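Local coordinates for beta-galactosidase (Bacillus circulans subsp. alkalophilus, PDB 3TTY), which hydrolyses beta-galactosides to release galactose, as a trimeric TIM-barrel glycoside hydrolase, at residues N276-M280 / Q313-P317. Sequence-based numbering, arbitrary orientation.
Sequences NYPSM and QNWQP. With GLA (alpha-D-galactopyranose), chain H.
Tyr277 and Gln313 meet ring against amide: their side chains cross at about a right angle, yet the two planes lie only 23° apart, and Tyr277 CD1 comes 3.4 Å from Gln313 OE1. The oxygen sits obliquely to the ring, while Gln313 NE2 reaches back to Tyr277 CB. Gln313 can extend this far because its CG is anti to the backbone N (chi1 180°) and the chain runs straight on beyond it. Gln313 OE1 accepts a weak hydrogen bond from galactose O6 (3.2 Å), and that same O6 lies over a face of the Tyr277 ring, offset toward the rim. Tyr277 OH is hydrogen-bonded to Glu307. With an alanine here, Glu307 would probably lose that partner and a gap would open beside the Gln313 amide and galactose O6. The edge of the Trp315 indole also meets the sugar, Trp315 NE1 lying 3.6 Å from galactose C6 and donating to Glu355, itself hydrogen-bonded to galactose.

Gln313 NE2 is bonded to Gln316 OE1 at 2.9 Å, with the acceptor near the Gln313 amide plane but a bent N-H...O angle of 131°. This bond links the ends of the type I turn 313-316 and probably helps orient the Gln313 amide. Pro278 O lies 3.0 Å from Gln316 OE1, two acceptors without a hydrogen bond, which leaves the Gln316 amide orientation somewhat doubtful. Ser279 OG is 3.3 Å from Gln316 CD.

Both segments are loops following consecutive strands, 273-275 and 303-307, the sixth and seventh of the eight-stranded parallel TIM barrel, where such loops help form the galactose pocket. Helix 284-296 packs on Pro278, and a second subunit reaches the 313-317 turn, with its Trp187 against Trp315 and its Ile419 against Pro317.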
ATOM      1  N   ASN A 276      -1.519  28.454  -3.740  1.00 22.42           N
ATOM      2  CA  ASN A 276      -1.215  28.122  -2.349  1.00 21.38           C
ATOM      3  C   ASN A 276      -2.383  27.482  -1.604  1.00 23.61           C
ATOM      4  O   ASN A 276      -3.396  28.141  -1.315  1.00 17.98           O
ATOM      5  CB  ASN A 276      -0.732  29.367  -1.603  1.00 18.46           C
ATOM      6  CG  ASN A 276      -0.491  29.106  -0.138  1.00 20.69           C
ATOM      7  OD1 ASN A 276      -0.745  29.966   0.714  1.00 24.93           O
ATOM      8  ND2 ASN A 276      -0.014  27.914   0.174  1.00 18.31           N
ATOM      9  N   TYR A 277      -2.222  26.197  -1.297  1.00 23.00           N
ATOM     10  CA  TYR A 277      -3.258  25.406  -0.635  1.00 24.01           C
ATOM     11  C   TYR A 277      -2.735  24.693   0.604  1.00 23.86           C
ATOM     12  O   TYR A 277      -2.449  23.497   0.563  1.00 27.69           O
ATOM     13  CB  TYR A 277      -3.849  24.388  -1.609  1.00 22.98           C
ATOM     14  CG  TYR A 277      -4.645  25.043  -2.724  1.00 25.89           C
ATOM     15  CD1 TYR A 277      -5.991  25.344  -2.555  1.00 20.58           C
ATOM     16  CD2 TYR A 277      -4.044  25.377  -3.935  1.00 22.27           C
ATOM     17  CE1 TYR A 277      -6.721  25.948  -3.570  1.00 22.26           C
ATOM     18  CE2 TYR A 277      -4.765  25.980  -4.950  1.00 19.26           C
ATOM     19  CZ  TYR A 277      -6.101  26.264  -4.760  1.00 21.40           C
ATOM     20  OH  TYR A 277      -6.824  26.870  -5.762  1.00 26.55           O
ATOM     21  N   PRO A 278      -2.589  25.431   1.712  1.00 23.40           N
ATOM     22  CA  PRO A 278      -2.127  24.755   2.925  1.00 25.33           C
ATOM     23  C   PRO A 278      -3.274  23.984   3.519  1.00 28.16           C
ATOM     24  O   PRO A 278      -4.422  24.422   3.394  1.00 30.45           O
ATOM     25  CB  PRO A 278      -1.746  25.909   3.863  1.00 21.51           C
ATOM     26  CG  PRO A 278      -1.613  27.109   2.989  1.00 20.45           C
ATOM     27  CD  PRO A 278      -2.604  26.891   1.867  1.00 22.00           C
ATOM     28  N   SER A 279      -2.972  22.856   4.150  1.00 29.48           N
ATOM     29  CA  SER A 279      -3.949  22.152   4.970  1.00 34.78           C
ATOM     30  C   SER A 279      -3.968  22.715   6.392  1.00 30.56           C
ATOM     31  O   SER A 279      -3.063  23.439   6.796  1.00 30.70           O
ATOM     32  CB  SER A 279      -3.641  20.652   4.993  1.00 33.99           C
ATOM     33  OG  SER A 279      -3.893  20.083   3.717  1.00 35.87           O
ATOM     34  N   MET A 280      -5.017  22.396   7.137  1.00 38.01           N
ATOM     35  CA  MET A 280      -5.077  22.679   8.565  1.00 36.34           C
ATOM     36  C   MET A 280      -3.755  22.239   9.207  1.00 39.23           C
ATOM     37  O   MET A 280      -3.304  22.814  10.203  1.00 35.45           O
ATOM     38  CB  MET A 280      -6.246  21.892   9.168  1.00 34.60           C
ATOM     39  CG  MET A 280      -6.463  22.053  10.673  1.00 43.40           C
ATOM     40  SD  MET A 280      -7.708  23.302  11.081  1.00 58.32           S
ATOM     41  CE  MET A 280      -6.631  24.585  11.710  1.00 42.01           C
ATOM     42  N   GLN A 313     -10.857  23.153   0.713  1.00 22.94           N
ATOM     43  CA  GLN A 313     -10.356  22.577  -0.526  1.00 20.90           C
ATOM     44  C   GLN A 313     -10.746  21.101  -0.564  1.00 20.50           C
ATOM     45  O   GLN A 313     -10.440  20.340   0.351  1.00 26.12           O
ATOM     46  CB  GLN A 313      -8.833  22.723  -0.648  1.00 24.26           C
ATOM     47  CG  GLN A 313      -8.261  22.107  -1.957  1.00 23.51           C
ATOM     48  CD  GLN A 313      -6.735  21.984  -1.940  1.00 24.40           C
ATOM     49  OE1 GLN A 313      -6.087  21.946  -2.993  1.00 28.84           O
ATOM     50  NE2 GLN A 313      -6.161  21.926  -0.747  1.00 22.36           N
ATOM     51  N   ASN A 314     -11.434  20.707  -1.625  1.00 22.05           N
ATOM     52  CA  ASN A 314     -11.967  19.366  -1.725  1.00 20.66           C
ATOM     53  C   ASN A 314     -10.871  18.310  -1.732  1.00 21.87           C
ATOM     54  O   ASN A 314     -11.082  17.206  -1.243  1.00 18.01           O
ATOM     55  CB  ASN A 314     -12.792  19.242  -2.989  1.00 20.32           C
ATOM     56  CG  ASN A 314     -11.971  19.496  -4.228  1.00 23.39           C
ATOM     57  OD1 ASN A 314     -11.544  20.623  -4.478  1.00 22.99           O
ATOM     58  ND2 ASN A 314     -11.755  18.453  -5.022  1.00 22.02           N
ATOM     59  N   TRP A 315      -9.704  18.662  -2.278  1.00 20.66           N
ATOM     60  CA  TRP A 315      -8.603  17.710  -2.437  1.00 20.49           C
ATOM     61  C   TRP A 315      -7.944  17.268  -1.131  1.00 19.72           C
ATOM     62  O   TRP A 315      -7.307  16.232  -1.089  1.00 22.66           O
ATOM     63  CB  TRP A 315      -7.546  18.252  -3.411  1.00 22.16           C
ATOM     64  CG  TRP A 315      -8.114  18.510  -4.782  1.00 22.71           C
ATOM     65  CD1 TRP A 315      -8.485  19.723  -5.310  1.00 20.16           C
ATOM     66  CD2 TRP A 315      -8.413  17.531  -5.782  1.00 23.72           C
ATOM     67  NE1 TRP A 315      -8.987  19.552  -6.584  1.00 18.90           N
ATOM     68  CE2 TRP A 315      -8.946  18.218  -6.899  1.00 22.24           C
ATOM     69  CE3 TRP A 315      -8.276  16.136  -5.849  1.00 26.11           C
ATOM     70  CZ2 TRP A 315      -9.336  17.558  -8.066  1.00 23.61           C
ATOM     71  CZ3 TRP A 315      -8.663  15.484  -7.012  1.00 21.95           C
ATOM     72  CH2 TRP A 315      -9.187  16.194  -8.103  1.00 25.06           C
ATOM     73  N   GLN A 316      -8.101  18.040  -0.064  1.00 21.58           N
ATOM     74  CA  GLN A 316      -7.495  17.652   1.203  1.00 22.08           C
ATOM     75  C   GLN A 316      -8.251  16.457   1.806  1.00 23.47           C
ATOM     76  O   GLN A 316      -9.466  16.352   1.687  1.00 20.05           O
ATOM     77  CB  GLN A 316      -7.429  18.842   2.172  1.00 22.33           C
ATOM     78  CG  GLN A 316      -6.607  20.006   1.638  1.00 22.55           C
ATOM     79  CD  GLN A 316      -6.685  21.270   2.490  1.00 28.31           C
ATOM     80  OE1 GLN A 316      -6.209  22.336   2.078  1.00 30.23           O
ATOM     81  NE2 GLN A 316      -7.275  21.160   3.676  1.00 23.45           N
ATOM     82  N   PRO A 317      -7.514  15.543   2.444  1.00 23.31           N
ATOM     83  CA  PRO A 317      -8.122  14.361   3.067  1.00 20.96           C
ATOM     84  C   PRO A 317      -9.296  14.781   3.937  1.00 22.06           C
ATOM     85  O   PRO A 317     -10.359  14.157   3.919  1.00 19.20           O
ATOM     86  CB  PRO A 317      -6.997  13.811   3.948  1.00 23.92           C
ATOM     87  CG  PRO A 317      -5.722  14.360   3.356  1.00 23.50           C
ATOM     88  CD  PRO A 317      -6.065  15.659   2.704  1.00 18.20           C
TER
HETATM   89  C1  GLA H 677      -5.217  23.902  -8.667  1.00 24.02           C
HETATM   90  C2  GLA H 677      -5.826  24.188 -10.062  1.00 19.21           C
HETATM   91  C3  GLA H 677      -7.242  24.786  -9.989  1.00 19.40           C
HETATM   92  C4  GLA H 677      -8.055  23.934  -9.025  1.00 19.50           C
HETATM   93  C5  GLA H 677      -7.321  23.839  -7.684  1.00 21.87           C
HETATM   94  C6  GLA H 677      -8.196  23.042  -6.708  1.00 18.83           C
HETATM   95  O1  GLA H 677      -4.845  25.063  -7.902  1.00 25.40           O
HETATM   96  O2  GLA H 677      -4.991  25.072 -10.793  1.00 19.74           O
HETATM   97  O3  GLA H 677      -7.896  24.776 -11.270  1.00 16.09           O
HETATM   98  O4  GLA H 677      -8.145  22.641  -9.610  1.00 18.67           O
HETATM   99  O5  GLA H 677      -6.096  23.122  -7.869  1.00 21.74           O
HETATM  100  O6  GLA H 677      -7.750  23.252  -5.362  1.00 19.98           O